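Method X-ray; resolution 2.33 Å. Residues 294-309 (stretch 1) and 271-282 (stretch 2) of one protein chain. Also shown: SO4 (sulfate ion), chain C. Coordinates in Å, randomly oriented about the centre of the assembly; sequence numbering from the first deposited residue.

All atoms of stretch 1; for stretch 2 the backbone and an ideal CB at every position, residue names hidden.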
# COMPACT_ATOMS: atom_id res chain seq x y z
N TRP A 294 -17.92 7.91 -4.77
CA TRP A 294 -16.81 7.99 -3.82
C TRP A 294 -15.51 8.57 -4.46
O TRP A 294 -14.70 9.22 -3.79
CB TRP A 294 -16.53 6.61 -3.19
CG TRP A 294 -15.97 5.60 -4.16
CD1 TRP A 294 -16.67 4.68 -4.88
CD2 TRP A 294 -14.58 5.41 -4.51
NE1 TRP A 294 -15.81 3.94 -5.67
CE2 TRP A 294 -14.53 4.39 -5.48
CE3 TRP A 294 -13.38 6.01 -4.08
CZ2 TRP A 294 -13.32 3.95 -6.04
CZ3 TRP A 294 -12.20 5.63 -4.69
CH2 TRP A 294 -12.17 4.58 -5.62
N TRP A 295 -15.27 8.27 -5.74
CA TRP A 295 -14.05 8.67 -6.43
C TRP A 295 -14.05 10.12 -6.86
O TRP A 295 -12.97 10.70 -7.08
CB TRP A 295 -13.78 7.78 -7.65
CG TRP A 295 -14.98 7.49 -8.49
CD1 TRP A 295 -15.78 6.39 -8.44
CD2 TRP A 295 -15.47 8.29 -9.58
NE1 TRP A 295 -16.76 6.46 -9.40
CE2 TRP A 295 -16.57 7.60 -10.15
CE3 TRP A 295 -15.06 9.50 -10.17
CZ2 TRP A 295 -17.26 8.07 -11.27
CZ3 TRP A 295 -15.74 9.98 -11.28
CH2 TRP A 295 -16.83 9.27 -11.81
N TYR A 296 -15.26 10.70 -7.01
CA TYR A 296 -15.43 12.07 -7.44
C TYR A 296 -15.22 13.04 -6.31
O TYR A 296 -15.89 13.00 -5.28
CB TYR A 296 -16.80 12.29 -8.10
CG TYR A 296 -17.03 13.73 -8.51
CD1 TYR A 296 -16.48 14.24 -9.68
CD2 TYR A 296 -17.81 14.58 -7.73
CE1 TYR A 296 -16.71 15.56 -10.07
CE2 TYR A 296 -18.04 15.90 -8.11
CZ TYR A 296 -17.49 16.38 -9.28
OH TYR A 296 -17.73 17.69 -9.64
N VAL A 297 -14.29 13.97 -6.57
CA VAL A 297 -13.88 15.06 -5.71
C VAL A 297 -13.84 16.30 -6.60
O VAL A 297 -13.08 16.31 -7.57
CB VAL A 297 -12.50 14.74 -5.02
CG1 VAL A 297 -11.88 15.98 -4.38
CG2 VAL A 297 -12.66 13.64 -3.98
N PRO A 298 -14.70 17.34 -6.37
CA PRO A 298 -14.64 18.53 -7.23
C PRO A 298 -13.28 19.24 -7.09
O PRO A 298 -12.78 19.41 -5.97
CB PRO A 298 -15.80 19.40 -6.73
CG PRO A 298 -16.64 18.49 -5.90
CD PRO A 298 -15.69 17.51 -5.30
N ASN A 299 -12.67 19.59 -8.22
CA ASN A 299 -11.37 20.26 -8.27
C ASN A 299 -11.57 21.67 -8.87
O ASN A 299 -11.96 21.79 -10.04
CB ASN A 299 -10.36 19.41 -9.04
CG ASN A 299 -9.10 20.09 -9.49
OD1 ASN A 299 -8.56 20.98 -8.83
ND2 ASN A 299 -8.59 19.63 -10.63
N PRO A 300 -11.34 22.74 -8.06
CA PRO A 300 -11.53 24.11 -8.58
C PRO A 300 -10.49 24.52 -9.62
O PRO A 300 -10.72 25.47 -10.37
CB PRO A 300 -11.43 24.99 -7.33
CG PRO A 300 -11.45 24.04 -6.17
CD PRO A 300 -10.88 22.77 -6.66
N ASP A 301 -9.36 23.78 -9.67
CA ASP A 301 -8.26 23.99 -10.62
C ASP A 301 -8.45 23.10 -11.88
O ASP A 301 -7.51 22.98 -12.69
CB ASP A 301 -6.90 23.70 -9.94
CG ASP A 301 -6.63 24.54 -8.70
OD1 ASP A 301 -6.72 25.79 -8.81
OD2 ASP A 301 -6.32 23.96 -7.64
N TYR A 302 -9.67 22.52 -12.06
CA TYR A 302 -9.97 21.70 -13.23
C TYR A 302 -9.76 22.47 -14.52
O TYR A 302 -10.05 23.67 -14.59
CB TYR A 302 -11.40 21.10 -13.21
CG TYR A 302 -11.73 20.38 -14.51
CD1 TYR A 302 -11.18 19.13 -14.79
CD2 TYR A 302 -12.48 21.00 -15.51
CE1 TYR A 302 -11.41 18.49 -16.01
CE2 TYR A 302 -12.69 20.38 -16.74
CZ TYR A 302 -12.17 19.11 -16.98
OH TYR A 302 -12.40 18.47 -18.16
N SER A 303 -9.28 21.75 -15.55
CA SER A 303 -9.05 22.21 -16.92
C SER A 303 -9.21 21.05 -17.87
O SER A 303 -8.81 19.93 -17.54
CB SER A 303 -7.66 22.81 -17.08
OG SER A 303 -7.40 23.09 -18.44
N ASP A 304 -9.72 21.32 -19.07
CA ASP A 304 -9.85 20.30 -20.10
C ASP A 304 -8.46 19.81 -20.54
O ASP A 304 -8.36 18.69 -21.04
CB ASP A 304 -10.67 20.81 -21.29
CG ASP A 304 -12.17 20.91 -21.02
OD1 ASP A 304 -12.75 19.90 -20.52
OD2 ASP A 304 -12.77 21.97 -21.33
N ARG A 305 -7.37 20.59 -20.25
CA ARG A 305 -5.97 20.22 -20.53
C ARG A 305 -5.54 18.94 -19.79
O ARG A 305 -4.58 18.28 -20.20
CB ARG A 305 -5.00 21.36 -20.17
CG ARG A 305 -5.18 22.65 -20.98
CD ARG A 305 -4.68 22.53 -22.41
NE ARG A 305 -4.50 23.85 -23.01
CZ ARG A 305 -3.75 24.09 -24.08
NH1 ARG A 305 -3.10 23.09 -24.68
NH2 ARG A 305 -3.63 25.32 -24.56
N MSE A 306 -6.29 18.55 -18.73
CA MSE A 306 -6.05 17.33 -17.94
C MSE A 306 -6.39 16.04 -18.71
O MSE A 306 -5.90 14.97 -18.33
CB MSE A 306 -6.84 17.39 -16.63
CG MSE A 306 -6.20 18.35 -15.63
SE MSE A 306 -7.31 18.85 -14.14
CE MSE A 306 -6.02 19.92 -13.16
N LEU A 307 -7.20 16.13 -19.79
CA LEU A 307 -7.56 14.95 -20.58
C LEU A 307 -6.34 14.41 -21.33
O LEU A 307 -5.62 15.16 -22.00
CB LEU A 307 -8.72 15.22 -21.55
CG LEU A 307 -10.05 15.67 -20.95
CD1 LEU A 307 -10.91 16.29 -22.00
CD2 LEU A 307 -10.80 14.52 -20.33
N ASN A 308 -6.08 13.11 -21.15
CA ASN A 308 -4.96 12.42 -21.74
C ASN A 308 -5.40 11.74 -23.05
O ASN A 308 -6.55 11.90 -23.47
CB ASN A 308 -4.32 11.42 -20.72
CG ASN A 308 -5.13 10.21 -20.30
OD1 ASN A 308 -6.06 9.77 -20.96
ND2 ASN A 308 -4.70 9.55 -19.23
N GLU A 309 -4.47 11.03 -23.71
CA GLU A 309 -4.69 10.36 -25.00
C GLU A 309 -5.77 9.28 -24.92
O GLU A 309 -6.55 9.15 -25.86
CB GLU A 309 -3.36 9.78 -25.54
CG GLU A 309 -2.42 10.87 -26.02
CD GLU A 309 -1.02 10.46 -26.46
OE1 GLU A 309 -0.89 9.43 -27.16
OE2 GLU A 309 -0.06 11.21 -26.16
N UNK A 271 -19.41 11.94 -19.29
CA UNK A 271 -19.14 12.93 -18.27
C UNK A 271 -18.18 12.41 -17.18
O UNK A 271 -17.44 13.22 -16.62
CB UNK A 271 -20.46 13.38 -17.64
N UNK A 272 -18.09 11.06 -17.00
CA UNK A 272 -17.17 10.38 -16.07
C UNK A 272 -15.71 10.63 -16.53
O UNK A 272 -14.79 10.70 -15.69
CB UNK A 272 -17.47 8.88 -16.01
N UNK A 273 -15.51 10.78 -17.86
CA UNK A 273 -14.21 11.02 -18.50
C UNK A 273 -13.61 12.33 -17.95
O UNK A 273 -12.41 12.39 -17.69
CB UNK A 273 -14.36 11.09 -20.02
N UNK A 274 -14.49 13.34 -17.70
CA UNK A 274 -14.15 14.66 -17.17
C UNK A 274 -14.20 14.71 -15.64
O UNK A 274 -13.41 15.44 -15.05
CB UNK A 274 -15.10 15.71 -17.75
N UNK A 275 -15.15 13.98 -15.01
CA UNK A 275 -15.38 13.88 -13.55
C UNK A 275 -14.18 13.26 -12.85
O UNK A 275 -13.95 13.51 -11.67
CB UNK A 275 -16.63 13.05 -13.26
N UNK A 276 -13.41 12.47 -13.62
CA UNK A 276 -12.14 11.82 -13.32
C UNK A 276 -11.14 12.85 -12.77
O UNK A 276 -10.37 12.53 -11.87
CB UNK A 276 -11.58 11.14 -14.57
N UNK A 277 -11.16 14.09 -13.31
CA UNK A 277 -10.25 15.17 -12.94
C UNK A 277 -10.91 16.24 -12.05
O UNK A 277 -10.31 17.26 -11.73
CB UNK A 277 -9.70 15.83 -14.21
N UNK A 278 -12.15 15.99 -11.66
CA UNK A 278 -12.88 16.88 -10.77
C UNK A 278 -13.59 18.05 -11.40
O UNK A 278 -13.73 19.09 -10.75
CB UNK A 278 -11.91 17.43 -9.72
N UNK A 279 -14.09 17.88 -12.65
CA UNK A 279 -14.86 18.93 -13.32
C UNK A 279 -16.11 19.20 -12.51
O UNK A 279 -16.70 18.27 -11.97
CB UNK A 279 -15.22 18.54 -14.76
N UNK A 280 -16.50 20.47 -12.38
CA UNK A 280 -17.69 20.84 -11.63
C UNK A 280 -18.88 20.83 -12.58
O UNK A 280 -18.78 21.33 -13.70
CB UNK A 280 -17.53 22.21 -10.97
N UNK A 281 -19.99 20.21 -12.15
CA UNK A 281 -21.17 20.04 -13.00
C UNK A 281 -22.32 20.95 -12.57
O UNK A 281 -22.68 21.00 -11.40
CB UNK A 281 -21.63 18.58 -12.98
N UNK A 282 -22.88 21.69 -13.56
CA UNK A 282 -23.99 22.62 -13.38
C UNK A 282 -25.34 21.93 -13.60
O UNK A 282 -26.32 22.35 -13.00
CB UNK A 282 -23.84 23.81 -14.34
S SO4 C . -22.70 20.62 -16.80
O1 SO4 C . -21.94 21.70 -16.15
O2 SO4 C . -23.90 21.18 -17.40
O3 SO4 C . -21.86 20.02 -17.80
O4 SO4 C . -23.10 19.58 -15.87

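Position 271 lies on helical backbone, with nothing of stretch 1 within 5.5 Å of its ideal CB; the visible atoms set no preference. It is Asn-271.

At 272 CA-to-CB points sideways, and the ideal CB is 4.3 Å from Trp-295 CH2, so a small or branched side chain with a methyl would suit. Thr-272 places CG2 3.7 Å from Trp-295 CH2.

Position 273 also points sideways, its ideal CB 5.0 Å from Leu-307 CD2, which favours an apolar group. Ile-273 brings CG2 to 3.8 Å from Leu-307 CD2, while the end of its side chain leads away.

At 274 the ideal CB is 3.9 Å from Tyr-302 OH and 5.2 Å from Leu-307 CD2; a long apolar or aromatic side chain could reach the leucine. Tyr-274 does so with chi1 m: CE1 packs 3.6 Å from Leu-307 CD1, and Tyr-302 OH lies at the ring edge, 3.2 Å from Tyr-274 CD1.

Position 275 points toward stretch 1, its ideal CB 3.8 Å from both Trp-295 CZ3 and Tyr-296 CD1. With contact already made at CB, a small residue fits. Ala-275 supplies just that methyl: its CB lies at the edge of the Trp-295 ring, 3.8 Å from Trp-295 CZ3, and also packs 3.8 Å from Tyr-296 CD1, while the backbone O of Ala-275 is what meets the edge of the Tyr-296 ring.

Position 276 points away, so stretch 1 says little. Gln-276 turns back on its own stretch, NE2 donating to Ile-273 O at 3.1 Å.

At 277 CB points toward stretch 1, 3.6 Å from Tyr-302 CE1 and 3.9 Å from Met-306 SE. A large apolar or aromatic side chain could extend along Met-306 and Leu-307. Tyr-277 covers the most area here: Met-306 CB (a selenomethionine) sits over its ring face, 4.0 Å from the centroid, and Leu-307 CD2 meets the edge, 3.8 Å from CE2. Its backbone O accepts from Asn-299 ND2 at 3.1 Å.

Position 278 admits glycine: phi/psi of 84/33 would jam a CB against the preceding carbonyl, and the ideal CB clashes with Asn-299 CB at 2.6 Å and Val-297 O at 2.7 Å. Gly-278 O accepts from Asn-299 N at 2.8 Å with a 172° angle.

The ideal CB at 279 is 3.7 Å from Tyr-302 CE2, and any side chain with methylenes could cover that ring. Arg-279 sets CB 3.6 Å from the ring centroid, 8° off its normal; NH1 makes weak hydrogen bonds to the sulfate. Its O accepts from Tyr-296 OH at 2.6 Å.

Position 280 suits a flexible chain beside Pro-298; Gln-280 CG lies 4.0 Å from Pro-298 CB.

Near Tyr-296, 281 could be apolar: Phe-281 CE2 is 3.9 Å from Tyr-296 CE1.

Position 282, Gln-282, is out of reach; its N donates to sulfate O1 at 2.8 Å.

Stretch 2 271-282: NTIYAQYGRQFQ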
# COMPACT_ATOMS: atom_id res chain seq x y z
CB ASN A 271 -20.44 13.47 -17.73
CG ASN A 271 -21.03 14.45 -18.71
OD1 ASN A 271 -20.58 15.59 -18.82
ND2 ASN A 271 -21.97 14.02 -19.54
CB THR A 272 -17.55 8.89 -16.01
OG1 THR A 272 -18.79 8.78 -15.32
CG2 THR A 272 -16.51 8.01 -15.30
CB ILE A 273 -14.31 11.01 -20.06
CG1 ILE A 273 -14.73 9.62 -20.58
CG2 ILE A 273 -12.99 11.44 -20.72
CD1 ILE A 273 -15.21 9.56 -22.03
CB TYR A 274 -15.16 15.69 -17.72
CG TYR A 274 -15.22 15.77 -19.23
CD1 TYR A 274 -14.34 16.59 -19.93
CD2 TYR A 274 -16.20 15.09 -19.94
CE1 TYR A 274 -14.43 16.72 -21.31
CE2 TYR A 274 -16.26 15.17 -21.33
CZ TYR A 274 -15.38 15.99 -22.01
OH TYR A 274 -15.43 16.11 -23.38
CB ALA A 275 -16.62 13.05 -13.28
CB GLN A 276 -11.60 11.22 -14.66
CG GLN A 276 -10.37 10.32 -14.57
CD GLN A 276 -9.66 10.06 -15.88
OE1 GLN A 276 -8.48 9.68 -15.91
NE2 GLN A 276 -10.33 10.26 -17.01
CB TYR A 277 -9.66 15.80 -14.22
CG TYR A 277 -8.99 14.77 -15.12
CD1 TYR A 277 -7.80 14.15 -14.73
CD2 TYR A 277 -9.56 14.41 -16.33
CE1 TYR A 277 -7.19 13.20 -15.54
CE2 TYR A 277 -8.96 13.44 -17.14
CZ TYR A 277 -7.77 12.86 -16.75
OH TYR A 277 -7.14 11.92 -17.53
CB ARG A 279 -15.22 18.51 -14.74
CG ARG A 279 -15.92 19.61 -15.54
CD ARG A 279 -16.59 19.05 -16.76
NE ARG A 279 -17.18 20.10 -17.58
CZ ARG A 279 -18.42 20.56 -17.42
NH1 ARG A 279 -19.20 20.08 -16.47
NH2 ARG A 279 -18.88 21.51 -18.22
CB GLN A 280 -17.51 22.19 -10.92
CG GLN A 280 -16.66 22.04 -9.65
CD GLN A 280 -15.61 23.12 -9.51
OE1 GLN A 280 -14.60 23.13 -10.23
NE2 GLN A 280 -15.83 24.02 -8.57
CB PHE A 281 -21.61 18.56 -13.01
CG PHE A 281 -20.55 17.66 -13.62
CD1 PHE A 281 -20.47 17.48 -14.99
CD2 PHE A 281 -19.62 17.01 -12.82
CE1 PHE A 281 -19.48 16.68 -15.56
CE2 PHE A 281 -18.62 16.22 -13.38
CZ PHE A 281 -18.55 16.06 -14.75
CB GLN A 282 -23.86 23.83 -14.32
CG GLN A 282 -22.60 24.69 -14.08
CD GLN A 282 -22.60 25.54 -12.81
OE1 GLN A 282 -23.50 25.47 -11.97
NE2 GLN A 282 -21.58 26.37 -12.66
O HOH W 1 -12.72 13.54 -9.12
O HOH W 2 -10.53 11.67 -8.69
O HOH W 3 -15.13 21.17 -19.39
O HOH W 4 -20.13 18.96 -9.49
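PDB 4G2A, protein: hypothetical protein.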